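Local coordinates for protein terminal uridylyltransferase 1 (Trypanosoma brucei, PDB 5HZD) that adds uridines from UTP to the 3' ends of guide RNAs, ribosomal RNAs and some mRNAs during RNA editing in the trypanosome mitochondrion, at residues Ser81-Gln84 / Glu85-Ala89; Cys276-Glu279 / Leu280-Ile283; Thr151-Leu154 / Arg155-Gly158. All coordinates share one frame; numbering follows the deposited sequence.

All three contacts belong to the catalytic palm region of the enzyme. Along the chain interaction 1 comes first, near the start of helix 80-100; interaction 3 follows at the end of helix 143-156, and interaction 2 comes last, in the loop between strands 267-271 and 285-288. In space interaction 2 sits close to both others: its centre is about 11 Å from that of interaction 1 and about 14 Å from that of interaction 3, whereas those two lie about 21 Å apart and do not touch. The loop thus ties two palm helices together just before strand 285-288 of the five-stranded sheet, which carries D286, an aspartate probably important for catalysis.

Interaction 1 of 3, residues Ser81-Gln84 / Glu85-Ala89; sequences SKMQ and EAHRA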
loop_
_atom_site.group_PDB
_atom_site.type_symbol
_atom_site.label_atom_id
_atom_site.label_comp_id
_atom_site.label_asym_id
_atom_site.label_seq_id
_atom_site.Cartn_x
_atom_site.Cartn_y
_atom_site.Cartn_z
ATOM N N SER A 81 -5.772 -16.584 8.757
ATOM C CA SER A 81 -6.789 -16.088 9.691
ATOM C C SER A 81 -6.699 -14.596 9.918
ATOM O O SER A 81 -7.713 -13.907 10.032
ATOM C CB SER A 81 -6.693 -16.832 11.021
ATOM O OG SER A 81 -7.020 -18.186 10.828
ATOM N N LYS A 82 -5.479 -14.080 9.995
ATOM C CA LYS A 82 -5.283 -12.645 10.115
ATOM C C LYS A 82 -5.752 -11.924 8.853
ATOM O O LYS A 82 -6.391 -10.886 8.930
ATOM C CB LYS A 82 -3.807 -12.341 10.430
ATOM C CG LYS A 82 -3.526 -10.869 10.668
ATOM C CD LYS A 82 -4.293 -10.315 11.884
ATOM C CE LYS A 82 -3.899 -10.988 13.151
ATOM N NZ LYS A 82 -4.765 -10.495 14.271
ATOM N N MET A 83 -5.463 -12.476 7.677
ATOM C CA MET A 83 -5.988 -11.869 6.454
ATOM C C MET A 83 -7.513 -11.809 6.492
ATOM O O MET A 83 -8.129 -10.819 6.038
ATOM C CB MET A 83 -5.502 -12.643 5.225
ATOM C CG MET A 83 -6.165 -12.153 3.936
ATOM S SD MET A 83 -5.512 -10.622 3.290
ATOM C CE MET A 83 -4.204 -11.287 2.239
ATOM N N GLN A 84 -8.134 -12.851 7.033
ATOM C CA GLN A 84 -9.594 -12.877 7.055
ATOM C C GLN A 84 -10.181 -11.826 8.005
ATOM O O GLN A 84 -11.328 -11.400 7.817
ATOM C CB GLN A 84 -10.087 -14.288 7.332
ATOM C CG GLN A 84 -9.743 -15.210 6.141
ATOM C CD GLN A 84 -10.060 -16.662 6.408
ATOM O OE1 GLN A 84 -9.715 -17.204 7.464
ATOM N NE2 GLN A 84 -10.721 -17.308 5.453
ATOM N N GLU A 85 -9.392 -11.329 8.971
ATOM C CA GLU A 85 -9.859 -10.199 9.750
ATOM C C GLU A 85 -10.056 -8.956 8.902
ATOM O O GLU A 85 -11.032 -8.212 9.109
ATOM C CB GLU A 85 -8.917 -9.870 10.906
ATOM C CG GLU A 85 -8.876 -10.969 11.929
ATOM C CD GLU A 85 -7.868 -10.695 13.047
ATOM O OE1 GLU A 85 -7.484 -9.516 13.225
ATOM O OE2 GLU A 85 -7.460 -11.682 13.719
ATOM N N ALA A 86 -9.152 -8.728 7.936
ATOM C CA ALA A 86 -9.326 -7.616 6.993
ATOM C C ALA A 86 -10.559 -7.843 6.096
ATOM O O ALA A 86 -11.278 -6.899 5.781
ATOM C CB ALA A 86 -8.041 -7.408 6.122
ATOM N N HIS A 87 -10.795 -9.087 5.696
ATOM C CA HIS A 87 -11.997 -9.424 4.929
ATOM C C HIS A 87 -13.265 -9.051 5.696
ATOM O O HIS A 87 -14.228 -8.505 5.124
ATOM C CB HIS A 87 -12.066 -10.905 4.582
ATOM C CG HIS A 87 -10.962 -11.391 3.690
ATOM N ND1 HIS A 87 -10.890 -12.702 3.286
ATOM C CD2 HIS A 87 -9.927 -10.747 3.103
ATOM C CE1 HIS A 87 -9.836 -12.856 2.501
ATOM N NE2 HIS A 87 -9.233 -11.693 2.378
ATOM N N ARG A 88 -13.288 -9.365 6.982
ATOM C CA ARG A 88 -14.463 -9.035 7.775
ATOM C C ARG A 88 -14.614 -7.525 7.899
ATOM O O ARG A 88 -15.738 -6.986 7.800
ATOM C CB ARG A 88 -14.381 -9.702 9.136
ATOM C CG ARG A 88 -14.451 -11.215 8.997
ATOM C CD ARG A 88 -14.756 -11.943 10.286
ATOM N NE ARG A 88 -13.610 -11.933 11.175
ATOM C CZ ARG A 88 -12.616 -12.813 11.143
ATOM N NH1 ARG A 88 -12.618 -13.823 10.266
ATOM N NH2 ARG A 88 -11.616 -12.690 12.011
ATOM N N ALA A 89 -13.503 -6.812 8.126
ATOM C CA ALA A 89 -13.582 -5.359 8.186
ATOM C C ALA A 89 -14.138 -4.751 6.902
ATOM O O ALA A 89 -14.926 -3.803 6.939
ATOM C CB ALA A 89 -12.195 -4.745 8.520
HETATM O O HOH W 1 -10.176 -14.749 11.065
#
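K82 and E85, three residues apart on helix 80-100, meet through a salt bridge. The lysine chain is bent at chi2 and chi3, which swings its end forward to E85; NZ then reaches both carboxylate oxygens, 3.1 Å to E85 OE1 and 3.0 Å to E85 OE2, by weak hydrogen bonds. Packing is closer around H87. Its ring lies with one face over M83 O and Q84 CA, the latter a CH-pi contact 4.2 Å from the H87 centroid, while M83 CG touches H87 NE2 at 3.5 Å. That NE2 is hydrogen-bonded to P373 O, which fixes how the ring is turned. M83 O is also used by the backbone: H87 N donates to it at 3.2 Å. Beside these, A86 is buried and rests on W118. The S81-R88 side is looser. Here the R88 chain bends at chi3 (-73°), which lays one face of its guanidinium over Q84 O, and a water at the guanidinium edge links R88 NH2 (2.7 Å) to S81 O (2.8 Å), where direct packing gives way to solvent. R88 NE meanwhile forms a salt bridge with E279. These are the first turns of an amphipathic palm helix: A86 faces I124, a probable UTP-site residue, and R88 turns to the loop that carries E279.

Interaction 2 of 3, residues Cys276-Glu279 / Leu280-Ile283; sequences CRPE and LYNI
Y281 packs against R277 and P278, the residues four and three places before it, which both lie on one side of its ring. At the root of the side chain, Y281 CB lies 3.5 Å from P278 O and also touches R277 CB. Chi1 of -67° sets CG beside the backbone N and sends the ring alongside P278 and across the R277 chain. R277 NH1 comes obliquely to the CD1 side of the ring, 3.5 Å from Y281 CD1, with R277 CD above CD1 and CG. The guanidinium and phenol planes stand 63° apart. On the CD2 side P278 CD touches Y281 CD2 at 3.8 Å, and Y281 CE2 meets P278 CD and CG, the two side chains running side by side; P278 O lies at the ring edge, near its plane. At the tip, the hydroxyl OH pairs with V157 O, and the ring stacks with F159. R277 NE and NH1 bond to H273 O and G158 O, which holds the guanidinium in place beside the ring.

N282 also reaches back to R277. Its ND2 donates to R277 O at 3.1 Å, from above the carbonyl plane, and a water accepts from R277 N and, weakly, from N282 ND2. The backbone bonds Y281 N to P278 O (3.0 Å) and N282 N to E279 O (2.9 Å) curl the chain tightly, while E279 OE1 is taken up by T247 and Q92, and OE2 forms a salt bridge with R88. Two overlapping beta turns result, each closed by a bond from residue i+3 to i, delivering the chain into strand 285-288 of the nucleotidyltransferase palm sheet.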
loop_
_atom_site.group_PDB
_atom_site.type_symbol
_atom_site.label_atom_id
_atom_site.label_comp_id
_atom_site.label_asym_id
_atom_site.label_seq_id
_atom_site.Cartn_x
_atom_site.Cartn_y
_atom_site.Cartn_z
ATOM N N CYS A 276 -13.486 -3.523 22.965
ATOM C CA CYS A 276 -13.693 -4.824 22.344
ATOM C C CYS A 276 -14.797 -4.746 21.283
ATOM O O CYS A 276 -15.986 -4.838 21.601
ATOM C CB CYS A 276 -14.074 -5.839 23.416
ATOM S SG CYS A 276 -14.109 -7.525 22.834
ATOM N N ARG A 277 -14.392 -4.600 20.025
ATOM C CA ARG A 277 -15.322 -4.208 18.964
ATOM C C ARG A 277 -15.055 -4.986 17.683
ATOM O O ARG A 277 -14.015 -5.666 17.558
ATOM C CB ARG A 277 -15.141 -2.700 18.715
ATOM C CG ARG A 277 -15.637 -1.812 19.874
ATOM C CD ARG A 277 -15.384 -0.331 19.606
ATOM N NE ARG A 277 -16.360 0.481 20.329
ATOM C CZ ARG A 277 -16.566 1.775 20.090
ATOM N NH1 ARG A 277 -15.824 2.394 19.172
ATOM N NH2 ARG A 277 -17.494 2.444 20.773
ATOM N N PRO A 278 -15.975 -4.886 16.712
ATOM C CA PRO A 278 -15.744 -5.464 15.383
ATOM C C PRO A 278 -14.431 -4.994 14.713
ATOM O O PRO A 278 -13.926 -3.890 15.005
ATOM C CB PRO A 278 -16.944 -4.959 14.577
ATOM C CG PRO A 278 -18.043 -4.849 15.623
ATOM C CD PRO A 278 -17.344 -4.330 16.849
ATOM N N GLU A 279 -13.898 -5.835 13.831
ATOM C CA GLU A 279 -12.597 -5.610 13.158
ATOM C C GLU A 279 -12.368 -4.193 12.613
ATOM O O GLU A 279 -11.272 -3.623 12.757
ATOM C CB GLU A 279 -12.396 -6.661 12.052
ATOM C CG GLU A 279 -12.111 -8.097 12.558
ATOM C CD GLU A 279 -13.355 -8.909 12.931
ATOM O OE1 GLU A 279 -14.510 -8.397 12.888
ATOM O OE2 GLU A 279 -13.207 -10.097 13.289
ATOM N N LEU A 280 -13.391 -3.609 11.991
ATOM C CA LEU A 280 -13.231 -2.319 11.329
ATOM C C LEU A 280 -12.802 -1.227 12.317
ATOM O O LEU A 280 -12.099 -0.267 11.949
ATOM C CB LEU A 280 -14.542 -1.944 10.625
ATOM C CG LEU A 280 -14.483 -0.674 9.788
ATOM C CD1 LEU A 280 -13.561 -0.852 8.574
ATOM C CD2 LEU A 280 -15.863 -0.208 9.341
ATOM N N TYR A 281 -13.188 -1.381 13.576
ATOM C CA TYR A 281 -12.854 -0.372 14.593
ATOM C C TYR A 281 -11.405 -0.463 15.033
ATOM O O TYR A 281 -10.876 0.455 15.663
ATOM C CB TYR A 281 -13.735 -0.547 15.843
ATOM C CG TYR A 281 -15.184 -0.252 15.642
ATOM C CD1 TYR A 281 -15.706 1.015 15.925
ATOM C CD2 TYR A 281 -16.054 -1.224 15.168
ATOM C CE1 TYR A 281 -17.055 1.279 15.751
ATOM C CE2 TYR A 281 -17.412 -0.951 14.975
ATOM C CZ TYR A 281 -17.902 0.292 15.262
ATOM O OH TYR A 281 -19.257 0.497 15.072
ATOM N N ASN A 282 -10.747 -1.565 14.717
ATOM C CA ASN A 282 -9.472 -1.896 15.317
ATOM C C ASN A 282 -8.294 -1.768 14.361
ATOM O O ASN A 282 -7.151 -2.018 14.747
ATOM C CB ASN A 282 -9.521 -3.338 15.821
ATOM C CG ASN A 282 -10.616 -3.555 16.840
ATOM O OD1 ASN A 282 -10.978 -2.642 17.581
ATOM N ND2 ASN A 282 -11.145 -4.777 16.896
ATOM N N ILE A 283 -8.562 -1.401 13.115
ATOM C CA ILE A 283 -7.527 -1.345 12.115
ATOM C C ILE A 283 -7.334 0.060 11.549
ATOM O O ILE A 283 -8.294 0.808 11.369
ATOM C CB ILE A 283 -7.816 -2.343 10.972
ATOM C CG1 ILE A 283 -9.094 -1.998 10.245
ATOM C CG2 ILE A 283 -7.847 -3.785 11.492
ATOM C CD1 ILE A 283 -9.239 -2.811 8.971
HETATM O O HOH W 2 -11.482 -5.674 19.789
#

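Interaction 3 of 3, residues Thr151-Leu154 / Arg155-Gly158; sequences TELL and RRVG
E152 gathers R155 and R156 into a salt-bridge network on the surface of helix 143-156. The ionic part is shared by a single oxygen. E152 CG points away from the backbone N (chi1 176°) and the chain bends at chi2 (71°), which turns the carboxylate toward both arginines. E152 OE2 bridges to R155 NH1, whose modelled position is doubtful, and more loosely to R156 NE at 3.5 Å. Toward R156 the side chains cross at about a right angle.

Apolar contact comes next. L153 CD2 sits over one face of the R156 guanidinium, 3.6 Å from R156 NH2, and E152 CG meets the same group at its edge, 3.3 Å from NE. Deeper in, L153 and L154 both pack on V96 of helix 80-100.

Backbone bonds make up the rest. R155 N to T151 O (3.0 Å) and R156 N to E152 O (3.0 Å) are regular helical bonds; V157 N goes chiefly to L154 O (3.2 Å), with a weak bond to L153 O. G158, with positive phi (119°), then ends the helix in a Schellman motif.

With two arginines sharing one carboxylate, the network probably keeps a net positive charge, which would favour the ionised glutamate near the C-terminal end of the helix.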
loop_
_atom_site.group_PDB
_atom_site.type_symbol
_atom_site.label_atom_id
_atom_site.label_comp_id
_atom_site.label_asym_id
_atom_site.label_seq_id
_atom_site.Cartn_x
_atom_site.Cartn_y
_atom_site.Cartn_z
ATOM N N THR A 151 -18.126 9.907 6.762
ATOM C CA THR A 151 -17.682 10.231 8.118
ATOM C C THR A 151 -18.848 10.257 9.099
ATOM O O THR A 151 -18.748 9.680 10.172
ATOM C CB THR A 151 -16.921 11.540 8.147
ATOM O OG1 THR A 151 -15.762 11.364 7.329
ATOM C CG2 THR A 151 -16.436 11.848 9.581
ATOM N N GLU A 152 -19.959 10.864 8.700
ATOM C CA GLU A 152 -21.110 10.971 9.597
ATOM C C GLU A 152 -21.736 9.610 9.866
ATOM O O GLU A 152 -22.125 9.315 10.989
ATOM C CB GLU A 152 -22.158 11.912 9.003
ATOM C CG GLU A 152 -23.432 12.004 9.810
ATOM C CD GLU A 152 -23.254 12.750 11.124
ATOM O OE1 GLU A 152 -22.150 13.297 11.379
ATOM O OE2 GLU A 152 -24.227 12.775 11.919
ATOM N N LEU A 153 -21.824 8.774 8.844
ATOM C CA LEU A 153 -22.343 7.417 9.065
ATOM C C LEU A 153 -21.466 6.624 10.033
ATOM O O LEU A 153 -21.976 5.891 10.915
ATOM C CB LEU A 153 -22.487 6.648 7.737
ATOM C CG LEU A 153 -23.561 7.164 6.780
ATOM C CD1 LEU A 153 -23.549 6.378 5.463
ATOM C CD2 LEU A 153 -24.956 7.123 7.434
ATOM N N LEU A 154 -20.149 6.751 9.891
ATOM C CA LEU A 154 -19.240 6.078 10.807
ATOM C C LEU A 154 -19.380 6.594 12.250
ATOM O O LEU A 154 -19.426 5.807 13.180
ATOM C CB LEU A 154 -17.806 6.208 10.310
ATOM C CG LEU A 154 -17.511 5.442 9.029
ATOM C CD1 LEU A 154 -16.208 5.963 8.441
ATOM C CD2 LEU A 154 -17.438 3.907 9.291
ATOM N N ARG A 155 -19.509 7.903 12.423
ATOM C CA ARG A 155 -19.721 8.499 13.743
ATOM C C ARG A 155 -20.985 7.889 14.367
ATOM O O ARG A 155 -21.007 7.572 15.556
ATOM C CB ARG A 155 -19.875 10.023 13.608
ATOM C CG ARG A 155 -19.983 10.793 14.911
ATOM C CD ARG A 155 -20.372 12.256 14.645
ATOM N NE ARG A 155 -21.567 12.649 15.400
ATOM C CZ ARG A 155 -22.820 12.427 15.003
ATOM N NH1 ARG A 155 -23.060 11.810 13.858
ATOM N NH2 ARG A 155 -23.839 12.823 15.755
ATOM N N ARG A 156 -22.019 7.691 13.560
ATOM C CA ARG A 156 -23.322 7.268 14.098
ATOM C C ARG A 156 -23.341 5.772 14.446
ATOM O O ARG A 156 -24.226 5.299 15.166
ATOM C CB ARG A 156 -24.452 7.572 13.100
ATOM C CG ARG A 156 -24.774 9.052 12.862
ATOM C CD ARG A 156 -26.027 9.174 11.942
ATOM N NE ARG A 156 -25.786 9.909 10.689
ATOM C CZ ARG A 156 -26.464 9.736 9.545
ATOM N NH1 ARG A 156 -26.162 10.468 8.461
ATOM N NH2 ARG A 156 -27.441 8.834 9.465
ATOM N N VAL A 157 -22.389 5.009 13.926
ATOM C CA VAL A 157 -22.320 3.565 14.251
ATOM C C VAL A 157 -21.277 3.327 15.348
ATOM O O VAL A 157 -21.027 2.184 15.741
ATOM C CB VAL A 157 -22.080 2.713 12.957
ATOM C CG1 VAL A 157 -20.635 2.693 12.543
ATOM C CG2 VAL A 157 -22.598 1.303 13.102
ATOM N N GLY A 158 -20.686 4.407 15.856
ATOM C CA GLY A 158 -19.816 4.347 17.020
ATOM C C GLY A 158 -18.362 4.768 16.877
ATOM O O GLY A 158 -17.593 4.690 17.837
#